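Local coordinates for cell division control protein 13 (Saccharomyces cerevisiae, PDB 4HCE) that probably supports telomere maintenance through its OB2 domain, whose dimerization is required for productive binding of Stn1, at residues 42-47 with 67-72; 106-111 with 120-125. All coordinates share one frame; numbering follows the deposited sequence.

Interaction 1 of 2, residues 42-47 with 67-72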
loop_
_atom_site.group_PDB
_atom_site.type_symbol
_atom_site.label_atom_id
_atom_site.label_comp_id
_atom_site.label_asym_id
_atom_site.label_seq_id
_atom_site.Cartn_x
_atom_site.Cartn_y
_atom_site.Cartn_z
ATOM N N LEU B 42 -7.488 4.868 -1.732
ATOM C CA LEU B 42 -7.270 4.738 -3.153
ATOM C C LEU B 42 -5.819 5.088 -3.458
ATOM O O LEU B 42 -5.327 6.159 -3.071
ATOM C CB LEU B 42 -8.244 5.619 -3.939
ATOM C CG LEU B 42 -8.099 5.659 -5.465
ATOM C CD1 LEU B 42 -8.441 4.307 -6.093
ATOM C CD2 LEU B 42 -8.994 6.761 -6.013
ATOM N N LYS B 43 -5.146 4.162 -4.128
ATOM C CA LYS B 43 -3.752 4.309 -4.531
ATOM C C LYS B 43 -3.634 4.178 -6.044
ATOM O O LYS B 43 -4.323 3.339 -6.665
ATOM C CB LYS B 43 -2.877 3.244 -3.861
ATOM C CG LYS B 43 -2.809 3.382 -2.345
ATOM C CD LYS B 43 -2.443 2.064 -1.684
ATOM C CE LYS B 43 -3.256 1.837 -0.417
ATOM N NZ LYS B 43 -2.485 2.014 0.859
ATOM N N LEU B 44 -2.790 5.023 -6.637
ATOM C CA LEU B 44 -2.489 4.915 -8.074
ATOM C C LEU B 44 -1.039 4.535 -8.291
ATOM O O LEU B 44 -0.176 4.918 -7.501
ATOM C CB LEU B 44 -2.802 6.218 -8.801
ATOM C CG LEU B 44 -4.204 6.797 -8.582
ATOM C CD1 LEU B 44 -4.279 8.115 -9.342
ATOM C CD2 LEU B 44 -5.312 5.859 -9.026
ATOM N N TYR B 45 -0.770 3.788 -9.351
ATOM C CA TYR B 45 0.595 3.448 -9.709
ATOM C C TYR B 45 0.994 4.149 -10.976
ATOM O O TYR B 45 0.334 4.024 -12.015
ATOM C CB TYR B 45 0.796 1.924 -9.815
ATOM C CG TYR B 45 0.440 1.296 -8.511
ATOM C CD1 TYR B 45 1.215 1.551 -7.390
ATOM C CD2 TYR B 45 -0.726 0.542 -8.359
ATOM C CE1 TYR B 45 0.888 1.045 -6.160
ATOM C CE2 TYR B 45 -1.075 0.027 -7.117
ATOM C CZ TYR B 45 -0.261 0.294 -6.023
ATOM O OH TYR B 45 -0.564 -0.221 -4.785
ATOM N N PHE B 46 2.125 4.831 -10.870
ATOM C CA PHE B 46 2.645 5.677 -11.908
ATOM C C PHE B 46 4.073 5.299 -12.269
ATOM O O PHE B 46 4.896 5.023 -11.397
ATOM C CB PHE B 46 2.572 7.124 -11.450
ATOM C CG PHE B 46 3.024 8.103 -12.480
ATOM C CD1 PHE B 46 2.113 8.741 -13.313
ATOM C CD2 PHE B 46 4.357 8.398 -12.595
ATOM C CE1 PHE B 46 2.556 9.644 -14.272
ATOM C CE2 PHE B 46 4.794 9.285 -13.530
ATOM C CZ PHE B 46 3.900 9.916 -14.365
ATOM N N THR B 47 4.342 5.261 -13.569
ATOM C CA THR B 47 5.686 4.998 -14.096
ATOM C C THR B 47 5.867 5.548 -15.525
ATOM O O THR B 47 4.904 5.611 -16.304
ATOM C CB THR B 47 6.066 3.495 -14.085
ATOM O OG1 THR B 47 7.474 3.363 -14.370
ATOM C CG2 THR B 47 5.263 2.697 -15.118
ATOM N N ILE B 67 0.847 6.429 -5.413
ATOM C CA ILE B 67 0.315 7.760 -5.126
ATOM C C ILE B 67 -1.027 7.577 -4.417
ATOM O O ILE B 67 -1.946 6.949 -4.960
ATOM C CB ILE B 67 0.089 8.570 -6.411
ATOM C CG1 ILE B 67 1.372 8.645 -7.264
ATOM C CG2 ILE B 67 -0.426 9.966 -6.078
ATOM C CD1 ILE B 67 1.128 9.158 -8.682
ATOM N N VAL B 68 -1.131 8.114 -3.204
ATOM C CA VAL B 68 -2.352 8.020 -2.449
ATOM C C VAL B 68 -3.206 9.245 -2.704
ATOM O O VAL B 68 -2.683 10.378 -2.793
ATOM C CB VAL B 68 -2.130 7.765 -0.919
ATOM C CG1 VAL B 68 -1.109 6.662 -0.682
ATOM C CG2 VAL B 68 -1.658 9.011 -0.204
ATOM N N ILE B 69 -4.505 8.988 -2.895
ATOM C CA ILE B 69 -5.573 9.996 -2.814
ATOM C C ILE B 69 -6.160 9.767 -1.422
ATOM O O ILE B 69 -6.932 8.831 -1.220
ATOM C CB ILE B 69 -6.693 9.779 -3.861
ATOM C CG1 ILE B 69 -6.144 9.212 -5.176
ATOM C CG2 ILE B 69 -7.496 11.062 -4.081
ATOM C CD1 ILE B 69 -5.392 10.190 -6.058
ATOM N N PRO B 70 -5.767 10.596 -0.448
ATOM C CA PRO B 70 -5.971 10.314 0.994
ATOM C C PRO B 70 -7.400 10.350 1.595
ATOM O O PRO B 70 -7.652 9.665 2.596
ATOM C CB PRO B 70 -5.065 11.330 1.707
ATOM C CG PRO B 70 -4.613 12.308 0.674
ATOM C CD PRO B 70 -5.020 11.846 -0.700
ATOM N N THR B 71 -8.322 11.130 1.037
ATOM C CA THR B 71 -9.680 11.201 1.615
ATOM C C THR B 71 -10.735 10.984 0.519
ATOM O O THR B 71 -10.464 11.205 -0.671
ATOM C CB THR B 71 -9.938 12.584 2.269
ATOM O OG1 THR B 71 -9.765 13.592 1.272
ATOM C CG2 THR B 71 -8.970 12.868 3.419
ATOM N N ARG B 72 -11.932 10.556 0.918
ATOM C CA ARG B 72 -13.089 10.490 -0.004
ATOM C C ARG B 72 -13.431 11.826 -0.681
ATOM O O ARG B 72 -13.813 11.865 -1.848
ATOM C CB ARG B 72 -14.314 9.952 0.719
ATOM C CG ARG B 72 -14.208 8.466 1.039
ATOM C CD ARG B 72 -15.365 8.037 1.909
ATOM N NE ARG B 72 -15.259 8.660 3.227
ATOM C CZ ARG B 72 -16.128 8.470 4.210
ATOM N NH1 ARG B 72 -17.175 7.684 4.025
ATOM N NH2 ARG B 72 -15.948 9.067 5.376
HETATM O O HOH W 1 -8.623 7.176 -0.376
#

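Interaction 2 of 2, residues 106-111 with 120-125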
loop_
_atom_site.group_PDB
_atom_site.type_symbol
_atom_site.label_atom_id
_atom_site.label_comp_id
_atom_site.label_asym_id
_atom_site.label_seq_id
_atom_site.Cartn_x
_atom_site.Cartn_y
_atom_site.Cartn_z
ATOM N N GLU B 106 3.120 15.179 -3.926
ATOM C CA GLU B 106 3.632 15.828 -2.753
ATOM C C GLU B 106 3.831 14.806 -1.663
ATOM O O GLU B 106 2.929 14.039 -1.368
ATOM C CB GLU B 106 2.667 16.905 -2.275
ATOM C CG GLU B 106 3.245 17.740 -1.149
ATOM C CD GLU B 106 2.327 18.854 -0.664
ATOM O OE1 GLU B 106 2.801 19.623 0.196
ATOM O OE2 GLU B 106 1.153 18.977 -1.114
ATOM N N ARG B 107 5.022 14.827 -1.064
ATOM C CA ARG B 107 5.391 13.940 0.005
ATOM C C ARG B 107 4.748 14.484 1.289
ATOM O O ARG B 107 5.080 15.599 1.738
ATOM C CB ARG B 107 6.925 13.942 0.147
ATOM C CG ARG B 107 7.481 12.805 0.972
ATOM C CD ARG B 107 7.171 11.501 0.245
ATOM N NE ARG B 107 7.947 10.401 0.772
ATOM C CZ ARG B 107 7.759 9.125 0.478
ATOM N NH1 ARG B 107 6.794 8.742 -0.354
ATOM N NH2 ARG B 107 8.553 8.230 1.028
ATOM N N ILE B 108 3.845 13.704 1.879
ATOM C CA ILE B 108 3.132 14.136 3.087
ATOM C C ILE B 108 3.325 13.118 4.213
ATOM O O ILE B 108 3.638 11.952 3.972
ATOM C CB ILE B 108 1.609 14.339 2.835
ATOM C CG1 ILE B 108 0.955 13.038 2.332
ATOM C CG2 ILE B 108 1.340 15.504 1.883
ATOM C CD1 ILE B 108 -0.557 13.037 2.487
ATOM N N LEU B 109 3.158 13.587 5.441
ATOM C CA LEU B 109 3.073 12.726 6.597
ATOM C C LEU B 109 1.599 12.416 6.741
ATOM O O LEU B 109 0.770 13.297 7.025
ATOM C CB LEU B 109 3.621 13.424 7.838
ATOM C CG LEU B 109 3.545 12.674 9.164
ATOM C CD1 LEU B 109 4.520 11.510 9.210
ATOM C CD2 LEU B 109 3.816 13.645 10.301
ATOM N N TRP B 110 1.273 11.163 6.480
ATOM C CA TRP B 110 -0.087 10.738 6.389
ATOM C C TRP B 110 -0.398 10.047 7.672
ATOM O O TRP B 110 0.003 8.903 7.901
ATOM C CB TRP B 110 -0.238 9.828 5.189
ATOM C CG TRP B 110 -1.623 9.277 4.993
ATOM C CD1 TRP B 110 -2.842 9.928 5.183
ATOM C CD2 TRP B 110 -1.975 7.925 4.541
ATOM N NE1 TRP B 110 -3.890 9.094 4.901
ATOM C CE2 TRP B 110 -3.442 7.876 4.508
ATOM C CE3 TRP B 110 -1.248 6.789 4.178
ATOM C CZ2 TRP B 110 -4.129 6.730 4.118
ATOM C CZ3 TRP B 110 -1.953 5.640 3.780
ATOM C CH2 TRP B 110 -3.359 5.613 3.750
ATOM N N ASP B 111 -1.082 10.775 8.546
ATOM C CA ASP B 111 -1.341 10.308 9.891
ATOM C C ASP B 111 -2.817 9.944 10.033
ATOM O O ASP B 111 -3.688 10.812 10.154
ATOM C CB ASP B 111 -0.888 11.337 10.915
ATOM C CG ASP B 111 -0.301 10.692 12.128
ATOM O OD1 ASP B 111 -1.072 10.077 12.877
ATOM O OD2 ASP B 111 0.927 10.771 12.324
ATOM N N MET B 120 2.855 7.652 8.279
ATOM C CA MET B 120 3.906 7.262 7.340
ATOM C C MET B 120 4.097 8.302 6.260
ATOM O O MET B 120 3.234 9.145 6.059
ATOM C CB MET B 120 3.687 5.853 6.765
ATOM C CG MET B 120 2.286 5.530 6.309
ATOM S SD MET B 120 2.067 3.736 6.298
ATOM C CE MET B 120 0.314 3.646 5.960
ATOM N N ALA B 121 5.246 8.275 5.595
ATOM C CA ALA B 121 5.485 9.213 4.489
ATOM C C ALA B 121 4.959 8.558 3.231
ATOM O O ALA B 121 5.294 7.431 2.943
ATOM C CB ALA B 121 6.960 9.548 4.337
ATOM N N VAL B 122 4.108 9.265 2.503
ATOM C CA VAL B 122 3.563 8.753 1.258
ATOM C C VAL B 122 3.566 9.902 0.261
ATOM O O VAL B 122 3.704 11.073 0.652
ATOM C CB VAL B 122 2.122 8.217 1.437
ATOM C CG1 VAL B 122 2.087 7.017 2.398
ATOM C CG2 VAL B 122 1.194 9.318 1.936
ATOM N N TRP B 123 3.435 9.551 -1.021
ATOM C CA TRP B 123 3.161 10.509 -2.064
ATOM C C TRP B 123 1.675 10.732 -2.185
ATOM O O TRP B 123 0.898 9.781 -2.326
ATOM C CB TRP B 123 3.715 9.993 -3.396
ATOM C CG TRP B 123 5.217 10.037 -3.449
ATOM C CD1 TRP B 123 6.106 8.967 -3.453
ATOM C CD2 TRP B 123 6.063 11.240 -3.484
ATOM N NE1 TRP B 123 7.409 9.410 -3.498
ATOM C CE2 TRP B 123 7.454 10.762 -3.543
ATOM C CE3 TRP B 123 5.819 12.599 -3.491
ATOM C CZ2 TRP B 123 8.529 11.638 -3.589
ATOM C CZ3 TRP B 123 6.907 13.472 -3.551
ATOM C CH2 TRP B 123 8.229 13.003 -3.577
ATOM N N SER B 124 1.239 11.981 -2.141
ATOM C CA SER B 124 -0.157 12.245 -2.436
ATOM C C SER B 124 -0.337 13.057 -3.705
ATOM O O SER B 124 0.547 13.809 -4.078
ATOM C CB SER B 124 -0.832 12.963 -1.282
ATOM O OG SER B 124 -0.268 14.242 -1.185
ATOM N N LEU B 125 -1.497 12.922 -4.338
ATOM C CA LEU B 125 -1.750 13.587 -5.595
ATOM C C LEU B 125 -2.018 15.065 -5.419
ATOM O O LEU B 125 -3.062 15.452 -4.920
ATOM C CB LEU B 125 -2.941 12.944 -6.316
ATOM C CG LEU B 125 -3.195 13.413 -7.746
ATOM C CD1 LEU B 125 -1.904 13.924 -8.390
ATOM C CD2 LEU B 125 -3.752 12.252 -8.542
HETATM O O HOH W 2 -1.399 17.401 -2.111
#

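Interaction 1 of 2, residues 42-47 with 67-72
Strands 42-47 and 65-69 of the OB fold pair antiparallel here, deep in the domain, and L44 with I67 is a hydrogen-bonded pair. Their backbones exchange two hydrogen bonds, L44 N to I67 O at 2.7 Å and I67 N to L44 O at 2.8 Å. K43 and V68 form the non-hydrogen-bonded pair next along, and I69 N donates to L42 O at 3.0 Å. Beyond that a water spans the two strands, accepting from L42 N and apparently donating to I69 O.

L42, L44, F46, I67 and I69 build one hydrophobic face. With CG1 of I67 anti to its carbonyl carbon (chi1 -54°), the extended chi2 (167°) carries CD1 to 3.7 Å from F46 CB. The side chains of L42 and I69 lie alongside each other, CD2 against CG1, while L44 CD1 meets I69 CD1 at 4.0 Å. On the reverse face K43 CG touches V68 CG1 before the lysine bends away.

Helix 72-79, whose N-cap is T71, closes over the hydrophobic face through I75 on both L42 and I69. Strand 16-27 flanks 42-47 on its far edge, and strand 120-129 borders 65-69, with L125 packing on I67 and I69.

Interaction 2 of 2, residues 106-111 with 120-125
Six backbone hydrogen bonds zip E106, I108 and W110 to S124, V122 and M120. S124 N gives a nearly straight bond to E106 O at 2.8 Å, and W110 N reaches M120 O at the same length; the return bond, M120 N to W110 O, comes in from above the carbonyl plane. A water donates to E106 OE2 and is weakly tied to S124 OG.

On one face R107 crosses W123 at about a right angle. CG of R107 stands anti to the backbone N (chi1 -165°), and the bend at chi2 (64°) carries CD over the indole, 3.8 Å from the centre of its six-membered ring, as a CH-pi contact. The guanidinium continues above the five-membered ring, with CZ 4.3 Å from its centre in a cation-pi contact and its plane tilted 42° to the indole; A121 O and V122 N lie over one guanidinium face. R107 NE bonds to A11 O, a second hold on the group. An alanine in place of W123 would probably deprive the arginine of its pi surface, open a gap beneath CD and let the guanidinium turn more easily.

On the other face, beyond E106 and S124, apolar groups meet. V122 CG2 touches both W110 CB, at 3.6 Å, and I108 CG1, and M120 CE lies 3.7 Å from W110 CZ3.

This is the hairpin of strands 101-110 and 120-129. Strand 65-69 pairs with 120-129 on the edge away from 101-110, bringing V68 against V122, while the second subunit packs V59 on R107 and V57 on both L109 and A121.

Interaction 1 and interaction 2 belong to the same five-stranded sheet of the OB domain, their centres about 10 Å apart. Along the chain they come in series: helix 72-79 starts at the end of 67-72, and helix 86-92 follows before the hairpin of interaction 2. The junction lies where strand 65-69 runs parallel to 120-129, and V68 joins the two through probable backbone hydrogen bonds to W123 and L125. Interaction 1 is near the centre of the chain, whereas interaction 2 lies farther out. Both reach the second subunit, Y45 and M120 each packing on the other's counterpart there, consistent with a role for this sheet in dimerization.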